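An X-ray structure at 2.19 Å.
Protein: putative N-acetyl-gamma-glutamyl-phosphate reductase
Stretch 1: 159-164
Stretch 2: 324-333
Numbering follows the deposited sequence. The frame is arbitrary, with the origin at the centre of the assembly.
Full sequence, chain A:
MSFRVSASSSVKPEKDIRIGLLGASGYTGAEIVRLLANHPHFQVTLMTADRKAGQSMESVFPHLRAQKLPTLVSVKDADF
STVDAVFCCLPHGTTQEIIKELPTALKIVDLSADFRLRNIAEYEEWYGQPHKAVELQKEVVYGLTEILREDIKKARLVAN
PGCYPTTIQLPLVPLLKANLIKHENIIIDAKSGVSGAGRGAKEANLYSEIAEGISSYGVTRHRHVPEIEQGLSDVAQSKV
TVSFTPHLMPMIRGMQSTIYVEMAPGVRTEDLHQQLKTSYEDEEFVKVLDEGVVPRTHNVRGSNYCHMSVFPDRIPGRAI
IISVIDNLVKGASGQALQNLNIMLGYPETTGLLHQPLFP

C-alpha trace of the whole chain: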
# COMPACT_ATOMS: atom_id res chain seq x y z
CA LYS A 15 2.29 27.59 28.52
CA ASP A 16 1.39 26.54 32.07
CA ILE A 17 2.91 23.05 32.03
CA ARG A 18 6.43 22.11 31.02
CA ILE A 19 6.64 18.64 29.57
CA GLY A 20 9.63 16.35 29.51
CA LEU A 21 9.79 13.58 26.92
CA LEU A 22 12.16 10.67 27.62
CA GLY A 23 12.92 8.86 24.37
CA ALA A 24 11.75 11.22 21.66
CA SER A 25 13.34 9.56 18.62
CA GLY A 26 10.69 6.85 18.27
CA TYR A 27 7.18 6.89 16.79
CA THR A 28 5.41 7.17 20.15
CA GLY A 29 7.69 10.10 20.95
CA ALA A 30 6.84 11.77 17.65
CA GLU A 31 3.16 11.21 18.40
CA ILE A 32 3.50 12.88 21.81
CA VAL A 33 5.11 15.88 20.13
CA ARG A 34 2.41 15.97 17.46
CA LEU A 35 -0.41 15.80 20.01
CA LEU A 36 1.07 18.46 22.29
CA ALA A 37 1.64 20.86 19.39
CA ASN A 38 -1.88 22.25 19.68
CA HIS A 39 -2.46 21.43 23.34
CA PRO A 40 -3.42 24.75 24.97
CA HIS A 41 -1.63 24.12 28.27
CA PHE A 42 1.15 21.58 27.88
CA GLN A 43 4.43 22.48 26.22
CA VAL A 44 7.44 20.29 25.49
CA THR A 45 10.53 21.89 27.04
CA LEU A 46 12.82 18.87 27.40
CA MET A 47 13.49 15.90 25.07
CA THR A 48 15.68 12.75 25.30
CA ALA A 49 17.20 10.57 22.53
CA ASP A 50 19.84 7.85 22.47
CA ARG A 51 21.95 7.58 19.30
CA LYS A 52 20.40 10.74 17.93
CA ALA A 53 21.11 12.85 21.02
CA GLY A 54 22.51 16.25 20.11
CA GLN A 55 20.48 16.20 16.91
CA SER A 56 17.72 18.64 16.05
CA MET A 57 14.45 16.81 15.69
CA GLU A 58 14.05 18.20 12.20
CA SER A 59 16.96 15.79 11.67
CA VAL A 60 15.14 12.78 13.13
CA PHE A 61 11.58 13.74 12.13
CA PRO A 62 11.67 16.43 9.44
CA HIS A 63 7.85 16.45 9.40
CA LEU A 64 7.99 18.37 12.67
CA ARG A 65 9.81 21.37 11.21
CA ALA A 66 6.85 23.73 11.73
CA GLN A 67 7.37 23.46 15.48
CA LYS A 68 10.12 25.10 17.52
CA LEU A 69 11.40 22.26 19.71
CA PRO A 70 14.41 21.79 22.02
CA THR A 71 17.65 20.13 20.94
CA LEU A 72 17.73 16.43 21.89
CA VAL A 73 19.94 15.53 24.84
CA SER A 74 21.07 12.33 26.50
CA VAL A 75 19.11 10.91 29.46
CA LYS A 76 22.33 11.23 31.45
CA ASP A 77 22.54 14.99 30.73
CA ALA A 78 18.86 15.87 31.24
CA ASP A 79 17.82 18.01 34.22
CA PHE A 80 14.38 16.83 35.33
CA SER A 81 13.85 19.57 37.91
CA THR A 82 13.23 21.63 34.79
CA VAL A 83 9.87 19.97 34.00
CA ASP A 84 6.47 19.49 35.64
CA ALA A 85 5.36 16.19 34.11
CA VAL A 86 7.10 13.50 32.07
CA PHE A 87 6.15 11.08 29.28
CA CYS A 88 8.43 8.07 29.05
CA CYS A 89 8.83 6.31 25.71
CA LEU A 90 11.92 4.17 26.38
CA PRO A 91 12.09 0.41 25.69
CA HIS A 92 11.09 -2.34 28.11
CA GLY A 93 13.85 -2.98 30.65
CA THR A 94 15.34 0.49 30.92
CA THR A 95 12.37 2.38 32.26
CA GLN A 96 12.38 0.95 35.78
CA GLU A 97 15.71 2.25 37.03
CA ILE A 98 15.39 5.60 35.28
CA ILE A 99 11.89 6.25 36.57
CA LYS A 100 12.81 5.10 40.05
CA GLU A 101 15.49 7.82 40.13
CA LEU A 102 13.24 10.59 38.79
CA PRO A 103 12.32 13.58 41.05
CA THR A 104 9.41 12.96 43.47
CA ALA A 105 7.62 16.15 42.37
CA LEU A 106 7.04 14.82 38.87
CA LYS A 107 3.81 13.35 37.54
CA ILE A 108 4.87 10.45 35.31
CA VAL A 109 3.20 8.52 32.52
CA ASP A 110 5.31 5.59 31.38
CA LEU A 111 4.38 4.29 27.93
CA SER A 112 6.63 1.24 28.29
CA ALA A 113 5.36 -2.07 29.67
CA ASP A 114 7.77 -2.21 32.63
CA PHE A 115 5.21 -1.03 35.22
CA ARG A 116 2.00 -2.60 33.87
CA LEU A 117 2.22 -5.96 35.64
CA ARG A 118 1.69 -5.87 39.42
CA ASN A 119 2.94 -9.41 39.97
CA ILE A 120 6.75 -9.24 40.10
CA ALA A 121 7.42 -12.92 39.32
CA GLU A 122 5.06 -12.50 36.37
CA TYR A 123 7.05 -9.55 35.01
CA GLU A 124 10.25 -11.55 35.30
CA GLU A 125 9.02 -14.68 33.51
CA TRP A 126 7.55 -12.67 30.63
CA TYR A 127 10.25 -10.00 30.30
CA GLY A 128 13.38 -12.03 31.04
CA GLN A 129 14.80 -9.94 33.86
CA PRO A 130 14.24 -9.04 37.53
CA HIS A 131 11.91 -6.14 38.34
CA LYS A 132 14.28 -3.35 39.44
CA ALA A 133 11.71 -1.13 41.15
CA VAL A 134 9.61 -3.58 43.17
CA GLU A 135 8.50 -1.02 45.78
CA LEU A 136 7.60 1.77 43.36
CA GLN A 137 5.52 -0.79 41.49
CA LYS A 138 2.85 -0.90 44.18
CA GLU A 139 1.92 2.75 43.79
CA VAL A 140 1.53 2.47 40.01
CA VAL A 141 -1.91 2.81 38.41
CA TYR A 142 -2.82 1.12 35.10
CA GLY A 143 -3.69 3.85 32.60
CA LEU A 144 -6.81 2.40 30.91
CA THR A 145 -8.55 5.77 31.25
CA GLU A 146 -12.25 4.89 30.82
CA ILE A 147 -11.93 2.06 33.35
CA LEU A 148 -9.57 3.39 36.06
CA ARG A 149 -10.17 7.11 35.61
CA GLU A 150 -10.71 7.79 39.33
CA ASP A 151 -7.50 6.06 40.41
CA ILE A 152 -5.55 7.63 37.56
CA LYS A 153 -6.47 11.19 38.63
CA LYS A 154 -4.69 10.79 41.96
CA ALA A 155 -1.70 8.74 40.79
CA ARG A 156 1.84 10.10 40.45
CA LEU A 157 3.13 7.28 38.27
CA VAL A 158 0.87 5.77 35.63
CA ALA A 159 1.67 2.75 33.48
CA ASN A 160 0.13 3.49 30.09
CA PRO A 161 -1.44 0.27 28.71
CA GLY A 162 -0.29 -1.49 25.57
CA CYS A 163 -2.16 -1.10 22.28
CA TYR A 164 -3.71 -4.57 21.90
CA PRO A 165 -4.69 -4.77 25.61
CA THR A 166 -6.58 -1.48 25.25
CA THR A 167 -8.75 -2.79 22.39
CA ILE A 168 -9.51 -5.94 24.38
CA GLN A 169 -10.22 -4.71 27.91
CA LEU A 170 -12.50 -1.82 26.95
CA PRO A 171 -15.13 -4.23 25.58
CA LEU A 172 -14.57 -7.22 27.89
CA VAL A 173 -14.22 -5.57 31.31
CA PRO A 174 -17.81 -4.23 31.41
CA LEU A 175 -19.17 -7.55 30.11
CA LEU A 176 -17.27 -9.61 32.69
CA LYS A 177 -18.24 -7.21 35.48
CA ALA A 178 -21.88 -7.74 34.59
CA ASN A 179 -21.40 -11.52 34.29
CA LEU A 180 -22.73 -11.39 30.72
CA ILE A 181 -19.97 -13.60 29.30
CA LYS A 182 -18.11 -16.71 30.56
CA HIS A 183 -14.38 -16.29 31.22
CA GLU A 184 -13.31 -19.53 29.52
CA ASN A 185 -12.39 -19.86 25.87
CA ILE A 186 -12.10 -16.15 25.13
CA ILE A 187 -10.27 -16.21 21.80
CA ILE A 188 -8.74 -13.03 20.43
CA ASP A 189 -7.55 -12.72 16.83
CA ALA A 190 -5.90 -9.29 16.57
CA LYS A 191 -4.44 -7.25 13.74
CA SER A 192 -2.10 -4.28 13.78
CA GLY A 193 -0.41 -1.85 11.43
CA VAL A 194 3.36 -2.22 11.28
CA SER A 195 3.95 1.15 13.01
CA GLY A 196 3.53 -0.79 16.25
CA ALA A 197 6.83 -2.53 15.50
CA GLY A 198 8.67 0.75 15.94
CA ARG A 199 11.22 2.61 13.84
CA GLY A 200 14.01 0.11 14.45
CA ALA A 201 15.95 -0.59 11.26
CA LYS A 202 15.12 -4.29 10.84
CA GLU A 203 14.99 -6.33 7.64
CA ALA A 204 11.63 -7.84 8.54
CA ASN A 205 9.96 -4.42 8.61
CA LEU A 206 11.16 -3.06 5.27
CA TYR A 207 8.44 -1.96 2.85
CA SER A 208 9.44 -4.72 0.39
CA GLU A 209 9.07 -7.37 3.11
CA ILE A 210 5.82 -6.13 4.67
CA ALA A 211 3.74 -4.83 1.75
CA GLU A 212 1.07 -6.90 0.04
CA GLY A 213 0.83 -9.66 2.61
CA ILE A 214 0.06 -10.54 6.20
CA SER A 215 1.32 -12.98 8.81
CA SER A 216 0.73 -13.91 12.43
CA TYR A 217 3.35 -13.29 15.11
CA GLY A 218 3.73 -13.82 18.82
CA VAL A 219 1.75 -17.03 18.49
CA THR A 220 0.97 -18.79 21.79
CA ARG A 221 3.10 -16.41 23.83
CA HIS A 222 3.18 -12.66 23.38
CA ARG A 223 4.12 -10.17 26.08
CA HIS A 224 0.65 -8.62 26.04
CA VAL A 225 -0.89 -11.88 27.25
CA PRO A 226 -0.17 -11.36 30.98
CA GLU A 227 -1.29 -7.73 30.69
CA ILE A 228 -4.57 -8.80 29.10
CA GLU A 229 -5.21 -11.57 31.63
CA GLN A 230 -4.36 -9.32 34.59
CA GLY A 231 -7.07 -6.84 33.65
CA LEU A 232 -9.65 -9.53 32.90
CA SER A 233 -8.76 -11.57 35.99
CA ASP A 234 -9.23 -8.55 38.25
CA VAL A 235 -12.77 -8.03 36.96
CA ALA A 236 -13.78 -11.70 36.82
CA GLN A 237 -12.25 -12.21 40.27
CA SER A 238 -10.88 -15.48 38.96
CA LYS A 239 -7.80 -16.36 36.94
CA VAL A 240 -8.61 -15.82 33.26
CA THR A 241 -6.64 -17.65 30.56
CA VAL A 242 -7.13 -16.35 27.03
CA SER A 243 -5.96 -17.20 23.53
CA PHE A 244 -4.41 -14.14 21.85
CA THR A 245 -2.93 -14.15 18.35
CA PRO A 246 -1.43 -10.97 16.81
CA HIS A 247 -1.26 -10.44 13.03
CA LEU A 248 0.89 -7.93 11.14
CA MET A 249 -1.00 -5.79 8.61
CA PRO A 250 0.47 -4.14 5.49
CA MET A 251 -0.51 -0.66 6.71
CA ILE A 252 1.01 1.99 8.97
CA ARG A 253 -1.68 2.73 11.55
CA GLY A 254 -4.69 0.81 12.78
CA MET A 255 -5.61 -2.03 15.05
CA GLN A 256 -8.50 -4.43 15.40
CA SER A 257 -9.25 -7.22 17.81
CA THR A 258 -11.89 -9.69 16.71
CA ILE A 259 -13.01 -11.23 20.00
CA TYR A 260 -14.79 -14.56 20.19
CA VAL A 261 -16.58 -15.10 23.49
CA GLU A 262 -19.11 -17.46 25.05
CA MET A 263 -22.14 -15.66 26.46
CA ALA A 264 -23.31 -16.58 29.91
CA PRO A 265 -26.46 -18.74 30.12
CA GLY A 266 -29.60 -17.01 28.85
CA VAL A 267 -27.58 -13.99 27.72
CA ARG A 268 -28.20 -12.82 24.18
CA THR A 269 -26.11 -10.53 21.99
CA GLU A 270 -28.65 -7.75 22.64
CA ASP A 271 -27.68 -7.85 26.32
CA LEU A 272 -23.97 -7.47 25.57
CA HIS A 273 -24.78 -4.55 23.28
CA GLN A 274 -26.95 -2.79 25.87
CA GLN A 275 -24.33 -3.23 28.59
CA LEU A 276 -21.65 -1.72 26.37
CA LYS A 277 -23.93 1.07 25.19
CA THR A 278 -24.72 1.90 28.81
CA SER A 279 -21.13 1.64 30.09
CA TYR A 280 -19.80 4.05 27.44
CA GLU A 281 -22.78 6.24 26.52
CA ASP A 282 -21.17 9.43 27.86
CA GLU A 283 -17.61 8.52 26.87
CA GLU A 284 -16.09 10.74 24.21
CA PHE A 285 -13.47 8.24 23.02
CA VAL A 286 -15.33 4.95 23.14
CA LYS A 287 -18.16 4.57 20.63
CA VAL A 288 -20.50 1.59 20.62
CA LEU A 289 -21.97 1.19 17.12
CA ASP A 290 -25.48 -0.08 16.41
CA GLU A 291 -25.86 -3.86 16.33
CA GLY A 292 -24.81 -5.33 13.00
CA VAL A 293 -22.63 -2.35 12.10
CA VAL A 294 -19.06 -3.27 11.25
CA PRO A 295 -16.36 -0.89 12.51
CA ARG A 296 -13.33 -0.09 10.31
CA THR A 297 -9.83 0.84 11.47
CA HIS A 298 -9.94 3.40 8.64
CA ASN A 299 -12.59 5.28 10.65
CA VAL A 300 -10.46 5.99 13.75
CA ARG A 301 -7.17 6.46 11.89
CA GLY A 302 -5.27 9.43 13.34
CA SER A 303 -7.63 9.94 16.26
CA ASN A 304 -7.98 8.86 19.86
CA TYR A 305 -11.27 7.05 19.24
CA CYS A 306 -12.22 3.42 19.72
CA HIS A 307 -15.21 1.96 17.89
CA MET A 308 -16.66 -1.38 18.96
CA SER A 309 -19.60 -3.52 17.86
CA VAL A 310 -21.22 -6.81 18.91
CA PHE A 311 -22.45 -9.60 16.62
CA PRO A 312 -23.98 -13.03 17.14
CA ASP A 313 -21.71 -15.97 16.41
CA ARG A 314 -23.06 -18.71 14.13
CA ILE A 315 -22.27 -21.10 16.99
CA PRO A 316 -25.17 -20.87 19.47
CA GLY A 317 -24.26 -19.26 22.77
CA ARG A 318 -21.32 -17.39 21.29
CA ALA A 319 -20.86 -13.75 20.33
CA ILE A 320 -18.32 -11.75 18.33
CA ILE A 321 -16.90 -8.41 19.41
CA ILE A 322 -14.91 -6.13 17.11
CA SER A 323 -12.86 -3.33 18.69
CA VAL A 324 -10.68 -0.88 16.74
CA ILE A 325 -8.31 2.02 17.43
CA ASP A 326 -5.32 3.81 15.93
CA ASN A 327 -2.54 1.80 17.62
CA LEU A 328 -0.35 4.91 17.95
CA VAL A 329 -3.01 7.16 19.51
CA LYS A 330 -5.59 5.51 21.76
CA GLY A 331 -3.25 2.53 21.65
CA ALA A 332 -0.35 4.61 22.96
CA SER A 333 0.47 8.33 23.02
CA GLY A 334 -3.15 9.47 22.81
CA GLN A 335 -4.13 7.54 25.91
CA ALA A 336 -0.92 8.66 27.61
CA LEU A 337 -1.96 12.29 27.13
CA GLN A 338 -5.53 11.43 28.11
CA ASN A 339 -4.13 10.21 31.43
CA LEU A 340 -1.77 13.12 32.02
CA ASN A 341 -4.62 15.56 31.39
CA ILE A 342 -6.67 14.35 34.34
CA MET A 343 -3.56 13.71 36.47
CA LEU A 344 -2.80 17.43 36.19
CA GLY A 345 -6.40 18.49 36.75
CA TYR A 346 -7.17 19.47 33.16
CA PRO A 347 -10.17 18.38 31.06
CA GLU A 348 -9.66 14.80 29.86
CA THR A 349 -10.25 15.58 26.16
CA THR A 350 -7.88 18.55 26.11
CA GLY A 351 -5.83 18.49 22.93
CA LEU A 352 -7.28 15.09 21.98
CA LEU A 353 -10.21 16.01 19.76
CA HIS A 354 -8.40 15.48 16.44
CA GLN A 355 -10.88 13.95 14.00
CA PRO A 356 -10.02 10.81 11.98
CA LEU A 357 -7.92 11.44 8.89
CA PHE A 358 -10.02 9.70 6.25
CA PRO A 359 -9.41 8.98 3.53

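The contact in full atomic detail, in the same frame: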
# COMPACT_ATOMS: atom_id res chain seq x y z
N ALA A 159 1.15 3.66 34.49
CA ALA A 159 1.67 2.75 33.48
C ALA A 159 0.66 2.78 32.34
O ALA A 159 -0.45 2.26 32.48
CB ALA A 159 1.79 1.34 34.05
N ASN A 160 1.03 3.40 31.23
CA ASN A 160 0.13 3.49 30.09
C ASN A 160 0.01 2.10 29.46
O ASN A 160 1.01 1.46 29.16
CB ASN A 160 0.66 4.49 29.06
CG ASN A 160 -0.44 5.08 28.20
OD1 ASN A 160 -1.43 5.60 28.72
ND2 ASN A 160 -0.29 5.00 26.89
N PRO A 161 -1.23 1.60 29.30
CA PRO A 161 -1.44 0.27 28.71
C PRO A 161 -0.88 0.07 27.30
O PRO A 161 -0.52 1.03 26.62
CB PRO A 161 -2.96 0.08 28.77
CG PRO A 161 -3.53 1.45 29.06
CD PRO A 161 -2.48 2.10 29.91
N GLY A 162 -0.78 -1.19 26.90
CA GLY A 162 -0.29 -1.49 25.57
C GLY A 162 -1.44 -1.28 24.60
O GLY A 162 -2.58 -1.11 25.03
N CYS A 163 -1.14 -1.30 23.31
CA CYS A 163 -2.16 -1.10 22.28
C CYS A 163 -3.21 -2.21 22.24
O CYS A 163 -4.40 -1.96 22.48
CB CYS A 163 -1.48 -0.94 20.92
SG CYS A 163 -0.19 -2.14 20.61
N TYR A 164 -2.78 -3.44 21.95
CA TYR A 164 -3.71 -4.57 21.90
C TYR A 164 -4.57 -4.69 23.16
O TYR A 164 -5.80 -4.81 23.07
CB TYR A 164 -2.95 -5.88 21.68
CG TYR A 164 -2.50 -6.10 20.25
CD1 TYR A 164 -3.42 -6.12 19.20
CD2 TYR A 164 -1.16 -6.39 19.96
CE1 TYR A 164 -3.03 -6.44 17.90
CE2 TYR A 164 -0.76 -6.70 18.66
CZ TYR A 164 -1.69 -6.73 17.64
OH TYR A 164 -1.29 -7.09 16.37
N VAL A 324 -11.77 -1.50 17.49
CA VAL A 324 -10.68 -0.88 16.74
C VAL A 324 -10.21 0.47 17.28
O VAL A 324 -10.98 1.21 17.91
CB VAL A 324 -11.09 -0.69 15.25
CG1 VAL A 324 -11.63 -2.02 14.68
CG2 VAL A 324 -12.15 0.42 15.14
N ILE A 325 -8.94 0.77 17.02
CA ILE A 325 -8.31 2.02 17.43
C ILE A 325 -7.13 2.29 16.51
O ILE A 325 -6.79 1.48 15.65
CB ILE A 325 -7.73 1.94 18.87
CG1 ILE A 325 -6.67 0.84 18.95
CG2 ILE A 325 -8.83 1.68 19.89
CD1 ILE A 325 -5.92 0.81 20.28
N ASP A 326 -6.53 3.47 16.67
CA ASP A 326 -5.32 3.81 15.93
C ASP A 326 -4.30 3.35 16.99
O ASP A 326 -4.27 3.90 18.09
CB ASP A 326 -5.23 5.33 15.72
CG ASP A 326 -3.88 5.76 15.14
OD1 ASP A 326 -2.85 5.15 15.52
OD2 ASP A 326 -3.85 6.70 14.32
N ASN A 327 -3.50 2.34 16.66
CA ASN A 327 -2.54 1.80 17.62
C ASN A 327 -1.57 2.82 18.22
O ASN A 327 -1.12 2.65 19.35
CB ASN A 327 -1.73 0.65 16.99
CG ASN A 327 -0.88 1.11 15.85
OD1 ASN A 327 -1.39 1.49 14.79
ND2 ASN A 327 0.45 1.10 16.04
N LEU A 328 -1.27 3.87 17.47
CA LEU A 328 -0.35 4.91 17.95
C LEU A 328 -1.01 5.97 18.83
O LEU A 328 -0.33 6.64 19.61
CB LEU A 328 0.33 5.60 16.76
CG LEU A 328 1.34 4.77 15.96
CD1 LEU A 328 1.88 5.56 14.78
CD2 LEU A 328 2.47 4.35 16.90
N VAL A 329 -2.33 6.13 18.73
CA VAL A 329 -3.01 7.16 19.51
C VAL A 329 -3.70 6.57 20.74
O VAL A 329 -3.11 6.56 21.82
CB VAL A 329 -4.04 7.93 18.63
CG1 VAL A 329 -4.44 9.24 19.32
CG2 VAL A 329 -3.42 8.26 17.28
N LYS A 330 -4.92 6.09 20.60
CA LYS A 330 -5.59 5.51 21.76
C LYS A 330 -4.83 4.27 22.22
O LYS A 330 -4.95 3.85 23.37
CB LYS A 330 -7.05 5.15 21.43
CG LYS A 330 -7.82 4.54 22.60
CD LYS A 330 -7.82 5.44 23.84
CE LYS A 330 -8.67 4.83 24.96
NZ LYS A 330 -8.67 5.64 26.23
N GLY A 331 -4.03 3.70 21.32
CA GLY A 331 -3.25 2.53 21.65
C GLY A 331 -1.93 2.89 22.32
O GLY A 331 -1.22 2.01 22.81
N ALA A 332 -1.60 4.18 22.34
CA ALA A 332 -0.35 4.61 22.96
C ALA A 332 -0.32 6.06 23.45
O ALA A 332 -0.83 6.38 24.52
CB ALA A 332 0.81 4.37 21.99
N SER A 333 0.30 6.93 22.66
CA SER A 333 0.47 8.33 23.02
C SER A 333 -0.81 9.12 23.29
O SER A 333 -0.81 10.03 24.12
CB SER A 333 1.32 9.02 21.96
OG SER A 333 2.59 8.41 21.88

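Two segments far apart in sequence can bring their backbones close together where one contributes a glycine, and the contact between residues 159-164 and 324-333 of this putative N-acetyl-gamma-glutamyl-phosphate reductase is a compact example. Only 211 Å² of surface is buried, summed over both sides, yet the backbones come very near each other: the CA atoms of Cys-163 and Gly-331 lie 3.8 Å apart, about the spacing of adjacent residues along a single chain.

Polar contact between the segments rests on one hydrogen bond. Asn-160 points its CA-to-CB bond toward the other stretch, and with chi1 in the t well its amide nitrogen ND2 donates to the carbonyl oxygen O of Ala-332 at 2.8 Å. The N-H...O angle of 131° shows a bent approach despite the short distance. The other side-chain polar atom, OD1 of Asn-160, is hydrogen-bonded elsewhere in the structure, so the buried amide is used at both ends. A second close polar approach illustrates why distance alone is a poor criterion. The backbone N of Cys-163 lies 3.3 Å from the O of Gly-331, but the angle is poor and no hydrogen bond forms.

The remaining contacts are van der Waals in character and centre on Cys-163, the residue of its stretch most covered by the other. The CA of Cys-163 sits 3.3 Å from the O of Gly-331, so this carbonyl abuts the first turn of the helix that follows Gly-162, the N-cap residue. The CB of Cys-163 reaches to 3.9 Å from the O of Asn-327 and to 4.2 Å from the CB of Asn-327. On the strand portion of the second stretch, Ile-325 extends its CD1 to 3.9 Å from the O of Cys-163, a methyl-to-carbonyl van der Waals contact against the helix backbone.

Gly-331 makes this proximity possible. A CB modelled at ideal geometry there would fall 3.1 Å from the CB of Cys-163, which is tight, and 2.4 Å from the O of Asn-327, a clash within its own stretch. The absence of a side chain thus matters both to the contact and to the local fold.

Hydrogen bonds inside the second stretch hold its turn and the start of the helix together. Asp-326 begins a type I beta turn ending at Val-329, and its OD1 caps the turn by accepting from the N of Leu-328 at 2.8 Å and, more weakly, from the N of Val-329 at 3.4 Å. The backbone O of Asp-326 accepts from the N of Val-329 at 3.0 Å and from the N of Gly-331 at 3.2 Å, tying the glycine back to the turn. Farther along, the N of Ala-332 donates to the O of Val-329 at 2.9 Å, and a weak bond joins the N of Ser-333 to the O of Leu-328 at 3.1 Å, within a wider pi-type turn.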